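Local coordinates for protein dehydroascorbate reductase (Chlamydomonas reinhardtii, PDB 5XFT) that probably catalyses the glutathione-dependent reduction of dehydroascorbate to ascorbate, with release of glutathione disulfide, as a DHAR-family member of the GST superfamily, at residues I7-D12 and Y38-I43; P22-V27 and K59-K64; L29-K34 and V80-Q85. All coordinates share one frame; numbering follows the deposited sequence.

Interaction 1 of 3, residues I7-D12 and Y38-I43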
loop_
_atom_site.group_PDB
_atom_site.type_symbol
_atom_site.label_atom_id
_atom_site.label_comp_id
_atom_site.label_asym_id
_atom_site.label_seq_id
_atom_site.Cartn_x
_atom_site.Cartn_y
_atom_site.Cartn_z
ATOM N N ILE A 7 -10.321 -5.301 -10.597
ATOM C CA ILE A 7 -9.361 -5.427 -9.512
ATOM C C ILE A 7 -10.125 -5.949 -8.303
ATOM O O ILE A 7 -10.902 -5.219 -7.679
ATOM C CB ILE A 7 -8.651 -4.105 -9.207
ATOM C CG1 ILE A 7 -8.087 -3.510 -10.495
ATOM C CG2 ILE A 7 -7.502 -4.334 -8.235
ATOM C CD1 ILE A 7 -7.324 -2.207 -10.269
ATOM N N TYR A 8 -9.932 -7.227 -7.991
ATOM C CA TYR A 8 -10.490 -7.840 -6.794
ATOM C C TYR A 8 -9.617 -7.466 -5.608
ATOM O O TYR A 8 -8.419 -7.798 -5.575
ATOM C CB TYR A 8 -10.572 -9.352 -6.949
ATOM C CG TYR A 8 -11.356 -9.780 -8.159
ATOM C CD1 TYR A 8 -12.699 -10.107 -8.059
ATOM C CD2 TYR A 8 -10.753 -9.860 -9.403
ATOM C CE1 TYR A 8 -13.416 -10.498 -9.168
ATOM C CE2 TYR A 8 -11.461 -10.241 -10.516
ATOM C CZ TYR A 8 -12.792 -10.558 -10.397
ATOM O OH TYR A 8 -13.502 -10.953 -11.513
ATOM N N VAL A 9 -10.228 -6.763 -4.649
ATOM C CA VAL A 9 -9.555 -6.229 -3.476
ATOM C C VAL A 9 -10.354 -6.618 -2.241
ATOM O O VAL A 9 -11.463 -7.142 -2.332
ATOM C CB VAL A 9 -9.392 -4.697 -3.545
ATOM C CG1 VAL A 9 -8.511 -4.300 -4.716
ATOM C CG2 VAL A 9 -10.754 -4.030 -3.648
ATOM N N LYS A 10 -9.772 -6.351 -1.071
ATOM C CA LYS A 10 -10.467 -6.615 0.179
ATOM C C LYS A 10 -11.510 -5.527 0.415
ATOM O O LYS A 10 -11.190 -4.333 0.399
ATOM C CB LYS A 10 -9.479 -6.682 1.336
ATOM C CG LYS A 10 -10.150 -6.674 2.704
ATOM C CD LYS A 10 -9.184 -6.313 3.822
ATOM C CE LYS A 10 -9.846 -6.447 5.184
ATOM N NZ LYS A 10 -9.257 -7.517 6.036
ATOM N N GLY A 11 -12.759 -5.928 0.619
ATOM C CA GLY A 11 -13.800 -4.943 0.777
ATOM C C GLY A 11 -15.028 -5.501 1.454
ATOM O O GLY A 11 -15.022 -6.610 1.989
ATOM N N ASP A 12 -16.085 -4.696 1.443
ATOM C CA ASP A 12 -17.402 -5.105 1.932
ATOM C C ASP A 12 -18.385 -5.032 0.776
ATOM O O ASP A 12 -18.924 -3.950 0.488
ATOM C CB ASP A 12 -17.863 -4.213 3.079
ATOM C CG ASP A 12 -19.108 -4.740 3.758
ATOM O OD1 ASP A 12 -19.914 -5.432 3.098
ATOM O OD2 ASP A 12 -19.283 -4.463 4.961
ATOM N N TYR A 38 -10.432 1.343 -14.138
ATOM C CA TYR A 38 -10.563 0.029 -13.530
ATOM C C TYR A 38 -11.901 -0.030 -12.812
ATOM O O TYR A 38 -12.543 0.992 -12.562
ATOM C CB TYR A 38 -9.414 -0.250 -12.560
ATOM C CG TYR A 38 -9.364 0.735 -11.414
ATOM C CD1 TYR A 38 -8.647 1.922 -11.520
ATOM C CD2 TYR A 38 -10.047 0.485 -10.232
ATOM C CE1 TYR A 38 -8.614 2.825 -10.478
ATOM C CE2 TYR A 38 -10.015 1.379 -9.185
ATOM C CZ TYR A 38 -9.298 2.545 -9.313
ATOM O OH TYR A 38 -9.276 3.431 -8.268
ATOM N N LYS A 39 -12.304 -1.250 -12.467
ATOM C CA LYS A 39 -13.497 -1.468 -11.669
ATOM C C LYS A 39 -13.135 -2.357 -10.489
ATOM O O LYS A 39 -12.547 -3.424 -10.677
ATOM C CB LYS A 39 -14.606 -2.105 -12.507
ATOM C CG LYS A 39 -15.991 -1.809 -11.982
ATOM C CD LYS A 39 -16.755 -3.083 -11.704
ATOM C CE LYS A 39 -17.892 -2.828 -10.734
ATOM N NZ LYS A 39 -18.223 -4.059 -9.970
ATOM N N MET A 40 -13.473 -1.918 -9.280
ATOM C CA MET A 40 -13.206 -2.695 -8.078
ATOM C C MET A 40 -14.303 -3.716 -7.832
ATOM O O MET A 40 -15.492 -3.399 -7.911
ATOM C CB MET A 40 -13.049 -1.795 -6.852
ATOM C CG MET A 40 -11.726 -1.047 -6.794
ATOM S SD MET A 40 -11.757 0.389 -5.711
ATOM C CE MET A 40 -11.775 -0.435 -4.167
ATOM N N GLU A 41 -13.891 -4.945 -7.550
ATOM C CA GLU A 41 -14.763 -5.987 -7.037
ATOM C C GLU A 41 -14.285 -6.327 -5.633
ATOM O O GLU A 41 -13.100 -6.610 -5.433
ATOM C CB GLU A 41 -14.733 -7.215 -7.945
ATOM C CG GLU A 41 -16.029 -7.995 -7.984
ATOM C CD GLU A 41 -17.092 -7.299 -8.792
ATOM O OE1 GLU A 41 -18.133 -6.970 -8.198
ATOM O OE2 GLU A 41 -16.879 -7.069 -10.002
ATOM N N TYR A 42 -15.192 -6.271 -4.662
ATOM C CA TYR A 42 -14.828 -6.429 -3.261
ATOM C C TYR A 42 -14.956 -7.883 -2.842
ATOM O O TYR A 42 -15.990 -8.517 -3.075
ATOM C CB TYR A 42 -15.704 -5.555 -2.370
ATOM C CG TYR A 42 -15.600 -4.107 -2.722
ATOM C CD1 TYR A 42 -14.403 -3.437 -2.574
ATOM C CD2 TYR A 42 -16.689 -3.411 -3.228
ATOM C CE1 TYR A 42 -14.290 -2.113 -2.899
ATOM C CE2 TYR A 42 -16.581 -2.073 -3.563
ATOM C CZ TYR A 42 -15.375 -1.433 -3.394
ATOM O OH TYR A 42 -15.246 -0.104 -3.721
ATOM N N ILE A 43 -13.902 -8.406 -2.229
ATOM C CA ILE A 43 -13.915 -9.739 -1.648
ATOM C C ILE A 43 -14.134 -9.584 -0.151
ATOM O O ILE A 43 -13.392 -8.859 0.528
ATOM C CB ILE A 43 -12.612 -10.498 -1.936
ATOM C CG1 ILE A 43 -12.337 -10.577 -3.444
ATOM C CG2 ILE A 43 -12.660 -11.878 -1.294
ATOM C CD1 ILE A 43 -13.248 -11.503 -4.204
#
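Tyr8 and Glu41 form a bridged pair of two parallel strands, 7-9 and 38-43, with their side chains lying side by side and pointing the same way. On Tyr8, CB faces Ile43 CG1 at 4.1 Å. Chi1 of -56° sets CG beside the backbone N, anti to the carbonyl carbon. Further out along one side of the ring, Tyr8 CD1 lies 3.5 Å from Glu41 CB, and Tyr8 CE1 meets Glu41 CG at 3.8 Å; the carboxylate plane is turned 45° from the ring. Trp51 meets the same tyrosine edge-to-face. Lys39 NZ and Glu41 OE2 form a salt bridge, its hydrogen bond weak, along their own strand.

The other face of the sheet is mostly apolar. Ile7 CD1 reaches Tyr38 CB at 3.7 Å, and Val9 CG2 touches both Met40 CE and Tyr42 CD1, at 3.8 Å each. Gly11 brings its bare CA close to the Tyr42 ring. Helix 22-33 packs on this side, touching Ile7, Val9, Tyr38 and Met40, as in the beta-alpha-beta unit that opens a thioredoxin-like domain.

Five backbone bonds alternate between the strands: Ile7 N to Lys39 O, Glu41 N to Ile7 O, Val9 N to Glu41 O, Ile43 N to Val9 O (2.7 Å), and Gly11 N to Ile43 O. With the main-chain polar groups paired in this way, the strands can present apolar Ile7 and Val9 to the helix.

Interaction 2 of 3, residues P22-V27 and K59-K64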
loop_
_atom_site.group_PDB
_atom_site.type_symbol
_atom_site.label_atom_id
_atom_site.label_comp_id
_atom_site.label_asym_id
_atom_site.label_seq_id
_atom_site.Cartn_x
_atom_site.Cartn_y
_atom_site.Cartn_z
ATOM N N PRO A 22 -3.015 -3.292 2.298
ATOM C CA PRO A 22 -2.006 -2.388 1.716
ATOM C C PRO A 22 -1.479 -2.844 0.365
ATOM O O PRO A 22 -0.978 -2.004 -0.396
ATOM C CB PRO A 22 -0.894 -2.379 2.775
ATOM C CG PRO A 22 -1.028 -3.700 3.469
ATOM C CD PRO A 22 -2.514 -3.996 3.491
ATOM N N PHE A 23 -1.580 -4.136 0.037
ATOM C CA PHE A 23 -1.110 -4.615 -1.260
ATOM C C PHE A 23 -2.126 -4.319 -2.360
ATOM O O PHE A 23 -1.763 -3.834 -3.446
ATOM C CB PHE A 23 -0.792 -6.108 -1.163
ATOM C CG PHE A 23 0.177 -6.432 -0.066
ATOM C CD1 PHE A 23 1.538 -6.413 -0.305
ATOM C CD2 PHE A 23 -0.269 -6.717 1.217
ATOM C CE1 PHE A 23 2.444 -6.688 0.712
ATOM C CE2 PHE A 23 0.631 -6.993 2.239
ATOM C CZ PHE A 23 1.990 -6.979 1.983
ATOM N N CYS A 24 -3.407 -4.599 -2.089
ATOM C CA CYS A 24 -4.481 -4.039 -2.904
ATOM C C CYS A 24 -4.303 -2.541 -3.055
ATOM O O CYS A 24 -4.411 -1.997 -4.161
ATOM C CB CYS A 24 -5.841 -4.312 -2.267
ATOM S SG CYS A 24 -6.283 -6.022 -2.012
ATOM N N HIS A 25 -4.035 -1.856 -1.941
ATOM C CA HIS A 25 -3.819 -0.416 -1.997
ATOM C C HIS A 25 -2.702 -0.068 -2.973
ATOM O O HIS A 25 -2.798 0.921 -3.708
ATOM C CB HIS A 25 -3.513 0.124 -0.599
ATOM C CG HIS A 25 -3.698 1.603 -0.466
ATOM N ND1 HIS A 25 -3.370 2.292 0.680
ATOM C CD2 HIS A 25 -4.182 2.524 -1.332
ATOM C CE1 HIS A 25 -3.636 3.576 0.513
ATOM N NE2 HIS A 25 -4.128 3.744 -0.699
ATOM N N ARG A 26 -1.647 -0.883 -3.014
ATOM C CA ARG A 26 -0.533 -0.600 -3.915
ATOM C C ARG A 26 -0.961 -0.733 -5.373
ATOM O O ARG A 26 -0.660 0.137 -6.205
ATOM C CB ARG A 26 0.649 -1.524 -3.612
ATOM C CG ARG A 26 1.602 -1.681 -4.802
ATOM C CD ARG A 26 2.558 -2.881 -4.654
ATOM N NE ARG A 26 3.832 -2.618 -5.303
ATOM C CZ ARG A 26 4.761 -3.556 -5.461
ATOM N NH1 ARG A 26 4.536 -4.782 -4.999
ATOM N NH2 ARG A 26 5.918 -3.291 -6.052
ATOM N N VAL A 27 -1.685 -1.805 -5.702
ATOM C CA VAL A 27 -2.169 -1.947 -7.075
ATOM C C VAL A 27 -3.089 -0.789 -7.453
ATOM O O VAL A 27 -2.954 -0.191 -8.530
ATOM C CB VAL A 27 -2.858 -3.309 -7.254
ATOM C CG1 VAL A 27 -3.573 -3.370 -8.589
ATOM C CG2 VAL A 27 -1.830 -4.413 -7.142
ATOM N N LYS A 59 -6.033 -15.116 -1.967
ATOM C CA LYS A 59 -5.474 -13.811 -1.676
ATOM C C LYS A 59 -5.934 -12.777 -2.690
ATOM O O LYS A 59 -6.373 -13.089 -3.806
ATOM C CB LYS A 59 -3.941 -13.869 -1.658
ATOM C CG LYS A 59 -3.389 -14.820 -0.617
ATOM C CD LYS A 59 -3.951 -14.511 0.756
ATOM C CE LYS A 59 -3.193 -15.255 1.822
ATOM N NZ LYS A 59 -3.224 -16.724 1.592
ATOM N N VAL A 60 -5.819 -11.529 -2.263
ATOM C CA VAL A 60 -6.052 -10.367 -3.095
ATOM C C VAL A 60 -4.787 -9.544 -2.904
ATOM O O VAL A 60 -4.104 -9.703 -1.897
ATOM C CB VAL A 60 -7.333 -9.625 -2.674
ATOM C CG1 VAL A 60 -8.572 -10.485 -2.939
ATOM C CG2 VAL A 60 -7.265 -9.250 -1.208
ATOM N N PRO A 61 -4.456 -8.654 -3.850
ATOM C CA PRO A 61 -5.191 -8.298 -5.071
ATOM C C PRO A 61 -5.141 -9.352 -6.156
ATOM O O PRO A 61 -4.171 -10.117 -6.262
ATOM C CB PRO A 61 -4.451 -7.057 -5.574
ATOM C CG PRO A 61 -3.103 -7.160 -4.992
ATOM C CD PRO A 61 -3.282 -7.779 -3.647
ATOM N N VAL A 62 -6.185 -9.378 -6.975
ATOM C CA VAL A 62 -6.166 -10.109 -8.233
ATOM C C VAL A 62 -6.698 -9.153 -9.288
ATOM O O VAL A 62 -7.569 -8.335 -8.991
ATOM C CB VAL A 62 -7.008 -11.407 -8.161
ATOM C CG1 VAL A 62 -6.949 -12.169 -9.469
ATOM C CG2 VAL A 62 -6.533 -12.309 -7.020
ATOM N N ILE A 63 -6.143 -9.202 -10.499
ATOM C CA ILE A 63 -6.716 -8.428 -11.591
ATOM C C ILE A 63 -7.194 -9.377 -12.680
ATOM O O ILE A 63 -6.832 -10.554 -12.730
ATOM C CB ILE A 63 -5.757 -7.378 -12.189
ATOM C CG1 ILE A 63 -4.659 -8.042 -13.017
ATOM C CG2 ILE A 63 -5.205 -6.437 -11.122
ATOM C CD1 ILE A 63 -4.237 -7.180 -14.184
ATOM N N LYS A 64 -8.031 -8.833 -13.557
ATOM C CA LYS A 64 -8.624 -9.592 -14.654
ATOM C C LYS A 64 -8.916 -8.575 -15.752
ATOM O O LYS A 64 -9.882 -7.811 -15.653
ATOM C CB LYS A 64 -9.880 -10.322 -14.199
ATOM C CG LYS A 64 -10.501 -11.244 -15.230
ATOM C CD LYS A 64 -9.654 -12.475 -15.437
ATOM C CE LYS A 64 -10.500 -13.659 -15.872
ATOM N NZ LYS A 64 -11.154 -13.429 -17.179
#
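Pro61 points its CB, CG and CD at the first turn and a half of helix 22-33, where Phe23, Cys24 and Val27 receive it. Its CD lies closest to the backbone, 3.5 Å from Cys24 N, and the same CD is 3.9 Å from Phe23 CB, although the phenyl group beyond that CB leads away. On the following turn Val27 approaches the proline obliquely, with its CG2 3.7 Å from Pro61 CG. The other branch of Val27, CG1, is anti to the backbone N (chi1 170°) and makes a looser contact of 4.3 Å with Ile63 CG2 in strand 62-64.

Cys24 SG meets the Val60-Pro61 junction. Placed beside its own backbone N, SG lies 3.8 Å from Pro61 CD and 3.5 Å from Val60 CG2.

The peptide bond from Val60 to Pro61 is cis, and a cis-proline facing the start of the first helix and leading into a strand is a hallmark of the thioredoxin fold, which the N-terminal domain of GSTs shares. Cys24 closes a CxxC pattern whose first cysteine, Cys21, probably occupies the catalytic position, as in related DHAR enzymes. Val9 packs against Cys24 from strand 5-12, and Ser75 of helix 75-85 touches both Val27 and Pro61. Within this contact SG takes part in van der Waals packing, with no hydrogen bond across the segments, so shape and burial rather than polar pairing hold the cis-proline against the helix.

Interaction 3 of 3, residues L29-K34 and V80-Q85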
loop_
_atom_site.group_PDB
_atom_site.type_symbol
_atom_site.label_atom_id
_atom_site.label_comp_id
_atom_site.label_asym_id
_atom_site.label_seq_id
_atom_site.Cartn_x
_atom_site.Cartn_y
_atom_site.Cartn_z
ATOM N N LEU A 29 -3.266 2.291 -6.199
ATOM C CA LEU A 29 -2.480 3.505 -6.401
ATOM C C LEU A 29 -1.722 3.455 -7.720
ATOM O O LEU A 29 -1.584 4.475 -8.400
ATOM C CB LEU A 29 -1.514 3.723 -5.234
ATOM C CG LEU A 29 -2.115 4.156 -3.895
ATOM C CD1 LEU A 29 -1.083 4.192 -2.814
ATOM C CD2 LEU A 29 -2.766 5.509 -4.033
ATOM N N ALA A 30 -1.234 2.274 -8.108
ATOM C CA ALA A 30 -0.567 2.151 -9.402
ATOM C C ALA A 30 -1.511 2.491 -10.551
ATOM O O ALA A 30 -1.133 3.214 -11.479
ATOM C CB ALA A 30 -0.002 0.744 -9.569
ATOM N N TYR A 31 -2.745 1.981 -10.508
ATOM C CA TYR A 31 -3.703 2.287 -11.570
ATOM C C TYR A 31 -4.080 3.766 -11.580
ATOM O O TYR A 31 -4.224 4.368 -12.651
ATOM C CB TYR A 31 -4.949 1.415 -11.418
ATOM C CG TYR A 31 -4.832 0.094 -12.130
ATOM C CD1 TYR A 31 -4.069 -0.939 -11.599
ATOM C CD2 TYR A 31 -5.473 -0.119 -13.340
ATOM C CE1 TYR A 31 -3.945 -2.146 -12.256
ATOM C CE2 TYR A 31 -5.359 -1.322 -14.006
ATOM C CZ TYR A 31 -4.594 -2.333 -13.463
ATOM O OH TYR A 31 -4.483 -3.535 -14.131
ATOM N N GLU A 32 -4.255 4.365 -10.402
ATOM C CA GLU A 32 -4.579 5.786 -10.337
ATOM C C GLU A 32 -3.438 6.641 -10.876
ATOM O O GLU A 32 -3.675 7.656 -11.546
ATOM C CB GLU A 32 -4.900 6.174 -8.895
ATOM C CG GLU A 32 -6.205 5.601 -8.381
ATOM C CD GLU A 32 -7.409 6.357 -8.902
ATOM O OE1 GLU A 32 -7.244 7.536 -9.284
ATOM O OE2 GLU A 32 -8.515 5.771 -8.940
ATOM N N ALA A 33 -2.193 6.246 -10.592
ATOM C CA ALA A 33 -1.042 7.033 -11.022
ATOM C C ALA A 33 -0.922 7.071 -12.540
ATOM O O ALA A 33 -0.525 8.098 -13.103
ATOM C CB ALA A 33 0.239 6.472 -10.405
ATOM N N LYS A 34 -1.255 5.972 -13.211
ATOM C CA LYS A 34 -1.273 5.916 -14.663
ATOM C C LYS A 34 -2.617 6.312 -15.260
ATOM O O LYS A 34 -2.808 6.156 -16.470
ATOM C CB LYS A 34 -0.889 4.515 -15.141
ATOM C CG LYS A 34 0.495 4.087 -14.711
ATOM C CD LYS A 34 0.691 2.587 -14.827
ATOM C CE LYS A 34 2.111 2.262 -15.271
ATOM N NZ LYS A 34 2.493 3.049 -16.482
ATOM N N VAL A 80 4.439 -4.885 -12.194
ATOM C CA VAL A 80 5.468 -4.997 -13.228
ATOM C C VAL A 80 4.836 -5.252 -14.592
ATOM O O VAL A 80 5.224 -4.644 -15.598
ATOM C CB VAL A 80 6.485 -6.087 -12.852
ATOM C CG1 VAL A 80 7.457 -6.320 -13.995
ATOM C CG2 VAL A 80 7.231 -5.680 -11.598
ATOM N N HIS A 81 3.856 -6.158 -14.651
ATOM C CA HIS A 81 3.060 -6.328 -15.864
ATOM C C HIS A 81 2.435 -5.006 -16.293
ATOM O O HIS A 81 2.390 -4.674 -17.485
ATOM C CB HIS A 81 1.978 -7.384 -15.612
ATOM C CG HIS A 81 0.892 -7.404 -16.638
ATOM N ND1 HIS A 81 0.856 -8.321 -17.667
ATOM C CD2 HIS A 81 -0.207 -6.625 -16.791
ATOM C CE1 HIS A 81 -0.212 -8.104 -18.411
ATOM N NE2 HIS A 81 -0.873 -7.078 -17.903
ATOM N N LEU A 82 1.951 -4.239 -15.322
ATOM C CA LEU A 82 1.382 -2.931 -15.601
ATOM C C LEU A 82 2.406 -2.032 -16.276
ATOM O O LEU A 82 2.117 -1.407 -17.302
ATOM C CB LEU A 82 0.879 -2.313 -14.298
ATOM C CG LEU A 82 0.171 -0.966 -14.386
ATOM C CD1 LEU A 82 -1.091 -1.101 -15.213
ATOM C CD2 LEU A 82 -0.154 -0.447 -13.000
ATOM N N GLU A 83 3.623 -1.972 -15.726
ATOM C CA GLU A 83 4.642 -1.099 -16.300
ATOM C C GLU A 83 5.090 -1.570 -17.679
ATOM O O GLU A 83 5.470 -0.748 -18.522
ATOM C CB GLU A 83 5.834 -1.005 -15.352
ATOM C CG GLU A 83 6.697 0.237 -15.564
ATOM C CD GLU A 83 6.075 1.489 -14.999
ATOM O OE1 GLU A 83 5.301 1.364 -14.034
ATOM O OE2 GLU A 83 6.374 2.588 -15.510
ATOM N N LYS A 84 5.058 -2.878 -17.933
ATOM C CA LYS A 84 5.435 -3.372 -19.251
ATOM C C LYS A 84 4.369 -3.044 -20.287
ATOM O O LYS A 84 4.687 -2.629 -21.406
ATOM C CB LYS A 84 5.680 -4.877 -19.198
ATOM C CG LYS A 84 6.250 -5.453 -20.482
ATOM C CD LYS A 84 6.366 -6.967 -20.396
ATOM C CE LYS A 84 6.832 -7.552 -21.716
ATOM N NZ LYS A 84 6.692 -9.038 -21.763
ATOM N N GLN A 85 3.094 -3.224 -19.935
ATOM C CA GLN A 85 2.031 -2.995 -20.909
ATOM C C GLN A 85 1.729 -1.513 -21.111
ATOM O O GLN A 85 1.289 -1.122 -22.199
ATOM C CB GLN A 85 0.761 -3.737 -20.490
ATOM C CG GLN A 85 0.936 -5.244 -20.381
ATOM C CD GLN A 85 1.535 -5.860 -21.637
ATOM O OE1 GLN A 85 2.575 -6.523 -21.586
ATOM N NE2 GLN A 85 0.878 -5.646 -22.773
#
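Ala30 is the first residue of 29-34 to meet helix 75-85: its CB points at that helix and touches Leu82 CD2 at 3.6 Å. One residue on, Tyr31 sends its ring toward the same partner and crosses it obliquely, so that Leu82 CD1 lies over one ring face, offset toward the rim and 4.1 Å from Tyr31 CZ. Chi1 of -177° puts Leu82 CG anti to the backbone N; of its methyls, CD2 meets Ala30 and CD1 the Tyr31 face.

Lys34, where the chain leaves helical geometry, brings a long aliphatic chain. This part slides past Leu82 in the opposite direction, with Lys34 CD 3.6 Å from Leu82 CG. The chain then bends at chi3 and chi4 and crosses Glu83 at about a right angle, Lys34 CE lying 3.5 Å from Glu83 OE1. Lys34 NZ stays 4.0 Å from Glu83 OE2, beyond a salt bridge, though the charges probably favour one another. Each has firmer partners in the chain after helix 75-85: Lys34 NZ bonds to the carbonyl oxygens of His86 and Pro89, and Glu83 OE2 to Leu91 N and Ser90 OG.

Leu82 thus packs between the C-terminal parts of the two helices of the thioredoxin-like domain. Tyr31 also touches Thr5 and Ile7 of strand 5-12, while Leu29, on the same helix, packs on Cys156 and Pro160 of helix 153-173, so helix 22-33 lies between helix 75-85, the sheet and the C-terminal helical domain.

In the fold
From the N terminus, strand 5-12 is followed by short strand 17-18, helix 22-33 and then strand 38-43, where interaction 1 closes the first loop as a parallel beta-alpha-beta crossover. Helix 22-33 gives its start to interaction 2, which closes a loop with the turn before strand 62-64, and its end to interaction 3, which closes the longest loop with helix 75-85. None of the three loops nests in another; every pair crosses. The contacts also touch: Tyr8 pairs with Val62 across the sheet, Tyr38 OH with Glu32, and Ile63 packs on Tyr31. Together they bind sheet, first helix and helix 75-85 into one thioredoxin-like domain.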